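Local coordinates for protein ATP-dependent DNA helicase PIF1 (Candida albicans, PDB 7OTJ) that is an ATP-dependent 5'-3' DNA helicase of the PIF1 family, probably unwinding G-quadruplexes and forked RNA-DNA hybrids to maintain nuclear and mitochondrial genome stability, at residues V112-N118 against F168-S174; L221-L225 against R486-L492; Y403-F408 against T418-P423. Residue numbers count along the deposited sequence, not the author numbering.

Contact 1. Residues V112-N118 against F168-S174; sequences VDGHLLN and FFAFESS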
loop_
_atom_site.group_PDB
_atom_site.type_symbol
_atom_site.label_atom_id
_atom_site.label_comp_id
_atom_site.label_asym_id
_atom_site.label_seq_id
_atom_site.Cartn_x
_atom_site.Cartn_y
_atom_site.Cartn_z
ATOM N N VAL A 112 6.339 9.452 -1.030
ATOM C CA VAL A 112 6.579 9.925 -2.390
ATOM C C VAL A 112 7.803 10.829 -2.394
ATOM O O VAL A 112 7.859 11.817 -1.653
ATOM C CB VAL A 112 5.354 10.661 -2.950
ATOM C CG1 VAL A 112 5.654 11.142 -4.361
ATOM C CG2 VAL A 112 4.139 9.753 -2.933
ATOM N N ASP A 113 8.779 10.501 -3.239
ATOM C CA ASP A 113 10.005 11.286 -3.316
ATOM C C ASP A 113 9.751 12.603 -4.046
ATOM O O ASP A 113 9.044 12.652 -5.057
ATOM C CB ASP A 113 11.097 10.485 -4.030
ATOM C CG ASP A 113 12.400 11.262 -4.178
ATOM O OD1 ASP A 113 12.635 12.188 -3.373
ATOM O OD2 ASP A 113 13.189 10.959 -5.102
ATOM N N GLY A 114 10.345 13.678 -3.524
ATOM C CA GLY A 114 10.191 14.983 -4.141
ATOM C C GLY A 114 10.803 15.068 -5.523
ATOM O O GLY A 114 10.347 15.850 -6.361
ATOM N N HIS A 115 11.847 14.282 -5.783
ATOM C CA HIS A 115 12.399 14.253 -7.132
ATOM C C HIS A 115 11.441 13.557 -8.085
ATOM O O HIS A 115 11.292 13.974 -9.240
ATOM C CB HIS A 115 13.761 13.564 -7.143
ATOM C CG HIS A 115 14.788 14.256 -6.305
ATOM N ND1 HIS A 115 15.213 15.542 -6.561
ATOM C CD2 HIS A 115 15.474 13.841 -5.214
ATOM C CE1 HIS A 115 16.120 15.889 -5.664
ATOM N NE2 HIS A 115 16.296 14.875 -4.835
ATOM N N LEU A 116 10.760 12.510 -7.613
ATOM C CA LEU A 116 9.734 11.892 -8.443
ATOM C C LEU A 116 8.617 12.882 -8.733
ATOM O O LEU A 116 8.127 12.968 -9.866
ATOM C CB LEU A 116 9.174 10.653 -7.749
ATOM C CG LEU A 116 8.215 9.815 -8.590
ATOM C CD1 LEU A 116 8.981 9.021 -9.637
ATOM C CD2 LEU A 116 7.392 8.898 -7.703
ATOM N N LEU A 117 8.222 13.659 -7.723
ATOM C CA LEU A 117 7.129 14.605 -7.892
ATOM C C LEU A 117 7.487 15.703 -8.887
ATOM O O LEU A 117 6.618 16.181 -9.626
ATOM C CB LEU A 117 6.748 15.193 -6.536
ATOM C CG LEU A 117 5.381 15.868 -6.512
ATOM C CD1 LEU A 117 4.268 14.835 -6.705
ATOM C CD2 LEU A 117 5.193 16.672 -5.230
ATOM N N ASN A 118 8.758 16.126 -8.908
ATOM C CA ASN A 118 9.204 17.133 -9.869
ATOM C C ASN A 118 9.169 16.600 -11.297
ATOM O O ASN A 118 8.824 17.336 -12.232
ATOM C CB ASN A 118 10.613 17.612 -9.514
ATOM C CG ASN A 118 10.623 18.615 -8.370
ATOM O OD1 ASN A 118 9.623 19.278 -8.106
ATOM N ND2 ASN A 118 11.763 18.742 -7.695
ATOM N N PHE A 168 14.696 13.279 0.030
ATOM C CA PHE A 168 14.102 14.503 -0.501
ATOM C C PHE A 168 12.589 14.400 -0.327
ATOM O O PHE A 168 11.909 13.739 -1.118
ATOM C CB PHE A 168 14.500 14.700 -1.961
ATOM C CG PHE A 168 14.237 16.076 -2.477
ATOM C CD1 PHE A 168 14.839 17.177 -1.887
ATOM C CD2 PHE A 168 13.401 16.275 -3.563
ATOM C CE1 PHE A 168 14.599 18.454 -2.366
ATOM C CE2 PHE A 168 13.162 17.547 -4.048
ATOM C CZ PHE A 168 13.760 18.635 -3.449
ATOM N N PHE A 169 12.067 15.008 0.738
ATOM C CA PHE A 169 10.643 14.893 1.023
ATOM C C PHE A 169 9.808 15.609 -0.040
ATOM O O PHE A 169 10.281 16.499 -0.754
ATOM C CB PHE A 169 10.324 15.457 2.410
ATOM C CG PHE A 169 10.819 14.604 3.544
ATOM C CD1 PHE A 169 12.053 14.849 4.124
ATOM C CD2 PHE A 169 10.050 13.558 4.032
ATOM C CE1 PHE A 169 12.515 14.064 5.171
ATOM C CE2 PHE A 169 10.511 12.769 5.082
ATOM C CZ PHE A 169 11.741 13.024 5.648
ATOM N N ALA A 170 8.529 15.232 -0.106
ATOM C CA ALA A 170 7.657 15.788 -1.135
ATOM C C ALA A 170 7.462 17.285 -0.944
ATOM O O ALA A 170 7.414 18.036 -1.926
ATOM C CB ALA A 170 6.307 15.071 -1.125
ATOM N N PHE A 171 7.362 17.739 0.311
ATOM C CA PHE A 171 7.127 19.149 0.602
ATOM C C PHE A 171 8.319 20.041 0.287
ATOM O O PHE A 171 8.201 21.265 0.414
ATOM C CB PHE A 171 6.715 19.338 2.065
ATOM C CG PHE A 171 7.689 18.768 3.071
ATOM C CD1 PHE A 171 8.839 19.459 3.422
ATOM C CD2 PHE A 171 7.423 17.560 3.699
ATOM C CE1 PHE A 171 9.722 18.938 4.365
ATOM C CE2 PHE A 171 8.293 17.042 4.640
ATOM C CZ PHE A 171 9.443 17.729 4.974
ATOM N N GLU A 172 9.458 19.470 -0.099
ATOM C CA GLU A 172 10.617 20.259 -0.488
ATOM C C GLU A 172 10.673 20.515 -1.985
ATOM O O GLU A 172 11.396 21.416 -2.419
ATOM C CB GLU A 172 11.913 19.562 -0.067
ATOM C CG GLU A 172 11.939 19.030 1.355
ATOM C CD GLU A 172 13.240 18.314 1.668
ATOM O OE1 GLU A 172 14.292 18.985 1.705
ATOM O OE2 GLU A 172 13.216 17.079 1.851
ATOM N N SER A 173 9.982 19.699 -2.779
ATOM C CA SER A 173 10.068 19.814 -4.225
ATOM C C SER A 173 9.529 21.157 -4.705
ATOM O O SER A 173 8.609 21.736 -4.117
ATOM C CB SER A 173 9.307 18.673 -4.900
ATOM O OG SER A 173 7.909 18.790 -4.716
ATOM N N SER A 174 10.103 21.643 -5.805
ATOM C CA SER A 174 9.535 22.814 -6.454
ATOM C C SER A 174 8.109 22.538 -6.912
ATOM O O SER A 174 7.256 23.430 -6.849
ATOM C CB SER A 174 10.408 23.233 -7.636
ATOM O OG SER A 174 9.880 24.379 -8.272
HETATM O O HOH W 1 7.823 13.116 0.984
#
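Phe168 gives up more surface to this contact than any other residue, fitting against the first turn of the helix that begins at Gly114. Its ring forms an offset stack with the imidazole of His115, centroids 4.0 Å apart and planes at 16°, while Phe168 O accepts from Gly114 N at 2.9 Å. Gly114 suits this closeness, since a CB there would clash with Phe168 and Phe169 O. Asp113 is the N-cap, its OD1 receiving a weak bond from His115 N (3.3 Å). Ala170 follows, its CA 4.0 Å from Gly114 CA and its CB 3.6 Å from Val112 O; a water links Val112 O and Ala170 N. One turn on, Asn118 packs OD1 against Ser173 CB at 3.3 Å and accepts from the backbone N of Ala175, while Ser173 caps the same helix 174-179 through Trp176 N. The loop preceding helix 174-179 is thus seated on the N-terminal end of helix 114-128, which connects strands 103-107 and 138-143 of the six-stranded parallel sheet.

Contact 2. Residues L221-L225 against R486-L492; sequences LSRPL and RAGLQVL. With PO4 (phosphate ion), chain Q.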
loop_
_atom_site.group_PDB
_atom_site.type_symbol
_atom_site.label_atom_id
_atom_site.label_comp_id
_atom_site.label_asym_id
_atom_site.label_seq_id
_atom_site.Cartn_x
_atom_site.Cartn_y
_atom_site.Cartn_z
ATOM N N LEU A 221 3.032 -3.843 27.065
ATOM C CA LEU A 221 2.275 -4.536 26.031
ATOM C C LEU A 221 2.995 -5.765 25.480
ATOM O O LEU A 221 2.463 -6.418 24.577
ATOM C CB LEU A 221 1.942 -3.572 24.893
ATOM C CG LEU A 221 1.087 -2.381 25.321
ATOM C CD1 LEU A 221 0.777 -1.487 24.127
ATOM C CD2 LEU A 221 -0.194 -2.848 26.009
ATOM N N SER A 222 4.201 -6.071 25.965
ATOM C CA SER A 222 4.888 -7.310 25.601
ATOM C C SER A 222 4.105 -8.568 25.966
ATOM O O SER A 222 4.466 -9.652 25.494
ATOM C CB SER A 222 6.270 -7.366 26.253
ATOM O OG SER A 222 6.163 -7.357 27.659
ATOM N N ARG A 223 3.077 -8.464 26.805
ATOM C CA ARG A 223 2.307 -9.639 27.187
ATOM C C ARG A 223 1.708 -10.300 25.949
ATOM O O ARG A 223 1.292 -9.608 25.016
ATOM C CB ARG A 223 1.192 -9.276 28.172
ATOM C CG ARG A 223 0.528 -7.940 27.898
ATOM C CD ARG A 223 -0.956 -8.092 27.612
ATOM N NE ARG A 223 -1.266 -7.736 26.232
ATOM C CZ ARG A 223 -1.720 -6.554 25.847
ATOM N NH1 ARG A 223 -1.933 -5.577 26.713
ATOM N NH2 ARG A 223 -1.981 -6.348 24.564
ATOM N N PRO A 224 1.709 -11.629 25.885
ATOM C CA PRO A 224 1.078 -12.330 24.759
ATOM C C PRO A 224 -0.392 -11.964 24.603
ATOM O O PRO A 224 -1.111 -11.746 25.580
ATOM C CB PRO A 224 1.255 -13.811 25.116
ATOM C CG PRO A 224 1.545 -13.833 26.581
ATOM C CD PRO A 224 2.276 -12.561 26.871
ATOM N N LEU A 225 -0.826 -11.857 23.352
ATOM C CA LEU A 225 -2.235 -11.640 23.058
ATOM C C LEU A 225 -3.009 -12.945 23.187
ATOM O O LEU A 225 -2.538 -14.009 22.775
ATOM C CB LEU A 225 -2.414 -11.079 21.650
ATOM C CG LEU A 225 -1.924 -9.661 21.380
ATOM C CD1 LEU A 225 -2.156 -9.332 19.923
ATOM C CD2 LEU A 225 -2.651 -8.681 22.275
ATOM N N ARG A 486 -4.904 -1.083 22.654
ATOM C CA ARG A 486 -3.783 -1.741 23.311
ATOM C C ARG A 486 -4.103 -3.189 23.650
ATOM O O ARG A 486 -3.205 -4.038 23.632
ATOM C CB ARG A 486 -3.387 -0.985 24.574
ATOM C CG ARG A 486 -2.625 0.298 24.304
ATOM C CD ARG A 486 -2.234 0.971 25.599
ATOM N NE ARG A 486 -3.384 1.571 26.258
ATOM C CZ ARG A 486 -3.340 2.181 27.434
ATOM N NH1 ARG A 486 -2.238 2.191 28.169
ATOM N NH2 ARG A 486 -4.425 2.807 27.879
ATOM N N ALA A 487 -5.370 -3.501 23.932
ATOM C CA ALA A 487 -5.725 -4.880 24.259
ATOM C C ALA A 487 -5.507 -5.818 23.080
ATOM O O ALA A 487 -5.337 -7.025 23.278
ATOM C CB ALA A 487 -7.171 -4.970 24.737
ATOM N N GLY A 488 -5.533 -5.301 21.852
ATOM C CA GLY A 488 -5.232 -6.161 20.725
ATOM C C GLY A 488 -3.871 -5.889 20.123
ATOM O O GLY A 488 -3.631 -6.204 18.957
ATOM N N LEU A 489 -2.950 -5.361 20.926
ATOM C CA LEU A 489 -1.607 -5.035 20.463
ATOM C C LEU A 489 -0.572 -5.639 21.398
ATOM O O LEU A 489 -0.643 -5.445 22.614
ATOM C CB LEU A 489 -1.406 -3.517 20.387
ATOM C CG LEU A 489 0.040 -3.022 20.290
ATOM C CD1 LEU A 489 0.646 -3.383 18.946
ATOM C CD2 LEU A 489 0.098 -1.529 20.527
ATOM N N GLN A 490 0.409 -6.331 20.826
ATOM C CA GLN A 490 1.576 -6.807 21.555
ATOM C C GLN A 490 2.818 -6.176 20.945
ATOM O O GLN A 490 3.000 -6.213 19.724
ATOM C CB GLN A 490 1.684 -8.336 21.517
ATOM C CG GLN A 490 2.975 -8.867 22.135
ATOM C CD GLN A 490 3.135 -10.368 21.977
ATOM O OE1 GLN A 490 2.813 -10.935 20.935
ATOM N NE2 GLN A 490 3.630 -11.021 23.022
ATOM N N VAL A 491 3.677 -5.617 21.791
ATOM C CA VAL A 491 4.884 -4.925 21.355
ATOM C C VAL A 491 6.087 -5.707 21.857
ATOM O O VAL A 491 6.229 -5.935 23.067
ATOM C CB VAL A 491 4.930 -3.474 21.853
ATOM C CG1 VAL A 491 6.225 -2.803 21.402
ATOM C CG2 VAL A 491 3.719 -2.695 21.349
ATOM N N LEU A 492 6.937 -6.137 20.933
ATOM C CA LEU A 492 8.161 -6.847 21.266
ATOM C C LEU A 492 9.370 -5.960 20.993
ATOM O O LEU A 492 9.431 -5.271 19.968
ATOM C CB LEU A 492 8.273 -8.153 20.470
ATOM C CG LEU A 492 7.152 -9.179 20.678
ATOM C CD1 LEU A 492 7.357 -10.386 19.776
ATOM C CD2 LEU A 492 7.045 -9.606 22.134
HETATM P P PO4 Q . -5.168 2.009 31.464
HETATM O O1 PO4 Q . -5.004 3.237 30.595
HETATM O O2 PO4 Q . -4.775 0.763 30.703
HETATM O O3 PO4 Q . -6.599 1.903 31.944
HETATM O O4 PO4 Q . -4.262 2.130 32.661
HETATM O O HOH W 2 0.891 -12.796 21.110
#
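Three direct hydrogen bonds hold the irregular segment 221-225 against the chain's last strand, 489-492, and the turn that leads into it. The single backbone one runs from Val491 N to Leu221 O (3.1 Å); Leu221 O also meets Gln490 CA at 3.2 Å, and Ser222 CA approaches Val491 O at 3.2 Å, both as CA-H...O contacts. The other two come from side chains: Gln490 NE2 donates to Ser222 O (2.9 Å, nearly linear), and Arg223 reaches back so that NH2 donates to Arg486 O at 2.8 Å, the carbonyl that also accepts from Leu489 N. A water bridges Leu225 N and Gln490 OE1. Apolar contacts are made by Leu221, whose CD1 lies 3.7 Å from Leu489 CD2, and by Leu225, with CG 3.8 Å from Gln490 CB. The Arg486 side chain turns outward: its guanidinium forms a salt bridge with Asp195, and NH2 donates to O1 of a phosphate ion, probably from the crystallisation liquor, at 2.8 Å. Strand 489-492 pairs with strand 463-466 as an outermost strand of a four-stranded parallel sheet, and segment 221-225 borders it, an arrangement consistent with the second RecA-like domain of a superfamily 1 helicase.

Contact 3. Residues Y403-F408 against T418-P423; sequences YPLVKF and TVVVEP
At the apolar centre of an antiparallel beta hairpin (strands 404-409 and 416-420), Val406 and Val419 share one face, and Phe408 and Val421 close against them: Val406 CG2 lies 3.7 Å from Val421 CG2, and the Phe408 ring (chi1 m) turns its edge to Val419 CG2 (3.5 Å from CD2) and Val421 CG2 (3.9 Å from CE2). Both segments are extended (Val406 phi/psi -127/133°); the short strand axes approach to 4.6 Å, their N-to-C directions 151° apart, hence antiparallel. Val406 and Val419 form the hydrogen-bonded pair, with Val406 N to Val419 O 3.1 Å and Val419 N to Val406 O 2.8 Å; Val421 N bonds Pro404 O at 3.1 Å. Leu405-Val420 and Lys407-Thr418 are non-hydrogen-bonded pairs on the other face. Next to Pro404, Tyr403 (chi1 m) receives Pro423 CD over its ring in a CH-pi contact, 3.9 Å from the centroid. Strand 404-409 also pairs with strand 310-316, consistent with the SH3-like 2B domain of PIF1 helicases. At the polar edge Lys407, its end curled by p values of chi3 and chi4, makes a cation-pi contact with Phe416, while its CB sits 3.2 Å from Thr418 OG1.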
loop_
_atom_site.group_PDB
_atom_site.type_symbol
_atom_site.label_atom_id
_atom_site.label_comp_id
_atom_site.label_asym_id
_atom_site.label_seq_id
_atom_site.Cartn_x
_atom_site.Cartn_y
_atom_site.Cartn_z
ATOM N N TYR A 403 -6.044 -27.013 -7.463
ATOM C CA TYR A 403 -6.128 -25.607 -7.097
ATOM C C TYR A 403 -6.422 -25.437 -5.608
ATOM O O TYR A 403 -7.112 -26.264 -5.003
ATOM C CB TYR A 403 -7.219 -24.899 -7.906
ATOM C CG TYR A 403 -6.915 -24.769 -9.384
ATOM C CD1 TYR A 403 -5.689 -25.165 -9.904
ATOM C CD2 TYR A 403 -7.853 -24.238 -10.256
ATOM C CE1 TYR A 403 -5.412 -25.041 -11.252
ATOM C CE2 TYR A 403 -7.587 -24.111 -11.602
ATOM C CZ TYR A 403 -6.368 -24.513 -12.095
ATOM O OH TYR A 403 -6.113 -24.381 -13.438
ATOM N N PRO A 404 -5.895 -24.378 -4.988
ATOM C CA PRO A 404 -6.252 -24.082 -3.595
ATOM C C PRO A 404 -7.709 -23.668 -3.450
ATOM O O PRO A 404 -8.255 -22.939 -4.281
ATOM C CB PRO A 404 -5.311 -22.927 -3.222
ATOM C CG PRO A 404 -4.199 -23.002 -4.206
ATOM C CD PRO A 404 -4.820 -23.500 -5.476
ATOM N N LEU A 405 -8.329 -24.130 -2.369
ATOM C CA LEU A 405 -9.667 -23.702 -1.974
ATOM C C LEU A 405 -9.514 -22.715 -0.824
ATOM O O LEU A 405 -9.050 -23.085 0.260
ATOM C CB LEU A 405 -10.522 -24.897 -1.564
ATOM C CG LEU A 405 -11.972 -24.580 -1.206
ATOM C CD1 LEU A 405 -12.672 -23.942 -2.393
ATOM C CD2 LEU A 405 -12.690 -25.841 -0.766
ATOM N N VAL A 406 -9.900 -21.462 -1.055
ATOM C CA VAL A 406 -9.602 -20.374 -0.130
ATOM C C VAL A 406 -10.890 -19.641 0.223
ATOM O O VAL A 406 -11.682 -19.298 -0.661
ATOM C CB VAL A 406 -8.566 -19.397 -0.717
ATOM C CG1 VAL A 406 -8.211 -18.334 0.305
ATOM C CG2 VAL A 406 -7.315 -20.150 -1.154
ATOM N N LYS A 407 -11.083 -19.392 1.518
ATOM C CA LYS A 407 -12.218 -18.639 2.037
ATOM C C LYS A 407 -11.745 -17.232 2.386
ATOM O O LYS A 407 -10.887 -17.065 3.258
ATOM C CB LYS A 407 -12.803 -19.331 3.269
ATOM C CG LYS A 407 -13.889 -18.538 3.975
ATOM C CD LYS A 407 -14.085 -19.012 5.410
ATOM C CE LYS A 407 -12.854 -18.736 6.267
ATOM N NZ LYS A 407 -12.480 -17.290 6.307
ATOM N N PHE A 408 -12.325 -16.229 1.732
ATOM C CA PHE A 408 -11.837 -14.854 1.783
ATOM C C PHE A 408 -12.793 -13.989 2.599
ATOM O O PHE A 408 -13.986 -13.908 2.282
ATOM C CB PHE A 408 -11.685 -14.274 0.376
ATOM C CG PHE A 408 -10.473 -14.763 -0.371
ATOM C CD1 PHE A 408 -9.205 -14.323 -0.027
ATOM C CD2 PHE A 408 -10.604 -15.634 -1.443
ATOM C CE1 PHE A 408 -8.089 -14.758 -0.721
ATOM C CE2 PHE A 408 -9.490 -16.073 -2.142
ATOM C CZ PHE A 408 -8.233 -15.632 -1.781
ATOM N N THR A 418 -15.919 -18.295 0.055
ATOM C CA THR A 418 -14.970 -19.315 -0.360
ATOM C C THR A 418 -15.006 -19.455 -1.875
ATOM O O THR A 418 -16.086 -19.506 -2.475
ATOM C CB THR A 418 -15.289 -20.651 0.310
ATOM O OG1 THR A 418 -15.385 -20.461 1.727
ATOM C CG2 THR A 418 -14.200 -21.672 0.015
ATOM N N VAL A 419 -13.824 -19.522 -2.489
ATOM C CA VAL A 419 -13.689 -19.577 -3.938
ATOM C C VAL A 419 -12.507 -20.472 -4.286
ATOM O O VAL A 419 -11.626 -20.729 -3.463
ATOM C CB VAL A 419 -13.503 -18.176 -4.573
ATOM C CG1 VAL A 419 -14.795 -17.377 -4.513
ATOM C CG2 VAL A 419 -12.379 -17.424 -3.883
ATOM N N VAL A 420 -12.512 -20.960 -5.521
ATOM C CA VAL A 420 -11.427 -21.784 -6.040
ATOM C C VAL A 420 -10.454 -20.877 -6.785
ATOM O O VAL A 420 -10.813 -20.261 -7.795
ATOM C CB VAL A 420 -11.963 -22.899 -6.951
ATOM C CG1 VAL A 420 -13.076 -22.371 -7.860
ATOM C CG2 VAL A 420 -10.830 -23.511 -7.769
ATOM N N VAL A 421 -9.219 -20.800 -6.294
ATOM C CA VAL A 421 -8.243 -19.829 -6.779
ATOM C C VAL A 421 -7.485 -20.445 -7.951
ATOM O O VAL A 421 -6.712 -21.390 -7.773
ATOM C CB VAL A 421 -7.279 -19.401 -5.666
ATOM C CG1 VAL A 421 -6.271 -18.399 -6.193
ATOM C CG2 VAL A 421 -8.042 -18.823 -4.492
ATOM N N GLU A 422 -7.692 -19.897 -9.150
ATOM C CA GLU A 422 -7.021 -20.340 -10.363
ATOM C C GLU A 422 -5.708 -19.592 -10.564
ATOM O O GLU A 422 -5.508 -18.508 -10.011
ATOM C CB GLU A 422 -7.939 -20.136 -11.568
ATOM C CG GLU A 422 -9.178 -21.017 -11.556
ATOM C CD GLU A 422 -9.985 -20.904 -12.834
ATOM O OE1 GLU A 422 -10.381 -19.776 -13.190
ATOM O OE2 GLU A 422 -10.212 -21.944 -13.489
ATOM N N PRO A 423 -4.780 -20.143 -11.348
ATOM C CA PRO A 423 -3.537 -19.416 -11.624
ATOM C C PRO A 423 -3.773 -18.219 -12.535
ATOM O O PRO A 423 -4.685 -18.209 -13.366
ATOM C CB PRO A 423 -2.650 -20.468 -12.301
ATOM C CG PRO A 423 -3.605 -21.434 -12.898
ATOM C CD PRO A 423 -4.769 -21.489 -11.947
#

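How the contacts relate
From the N terminus, contact 1 comes first, closing a loop of 49 residues that includes strand 138-143 and holding together helix 114-128 and the approach to helix 174-179, within the N-terminal PIF1-like helicase region. Contact 2 opens later, at 221-225, and closes only at 486-492, bringing together two segments with 260 residues between them beside the four-stranded parallel sheet. Contact 3, a hairpin with just nine intervening residues, falls wholly within that long excursion, in the antiparallel sheet. Contact 1 therefore precedes the other two in series. None touches another: centres are about 32 to 41 Å apart, with contacts 1 and 3 on opposite sides of the chain's centre.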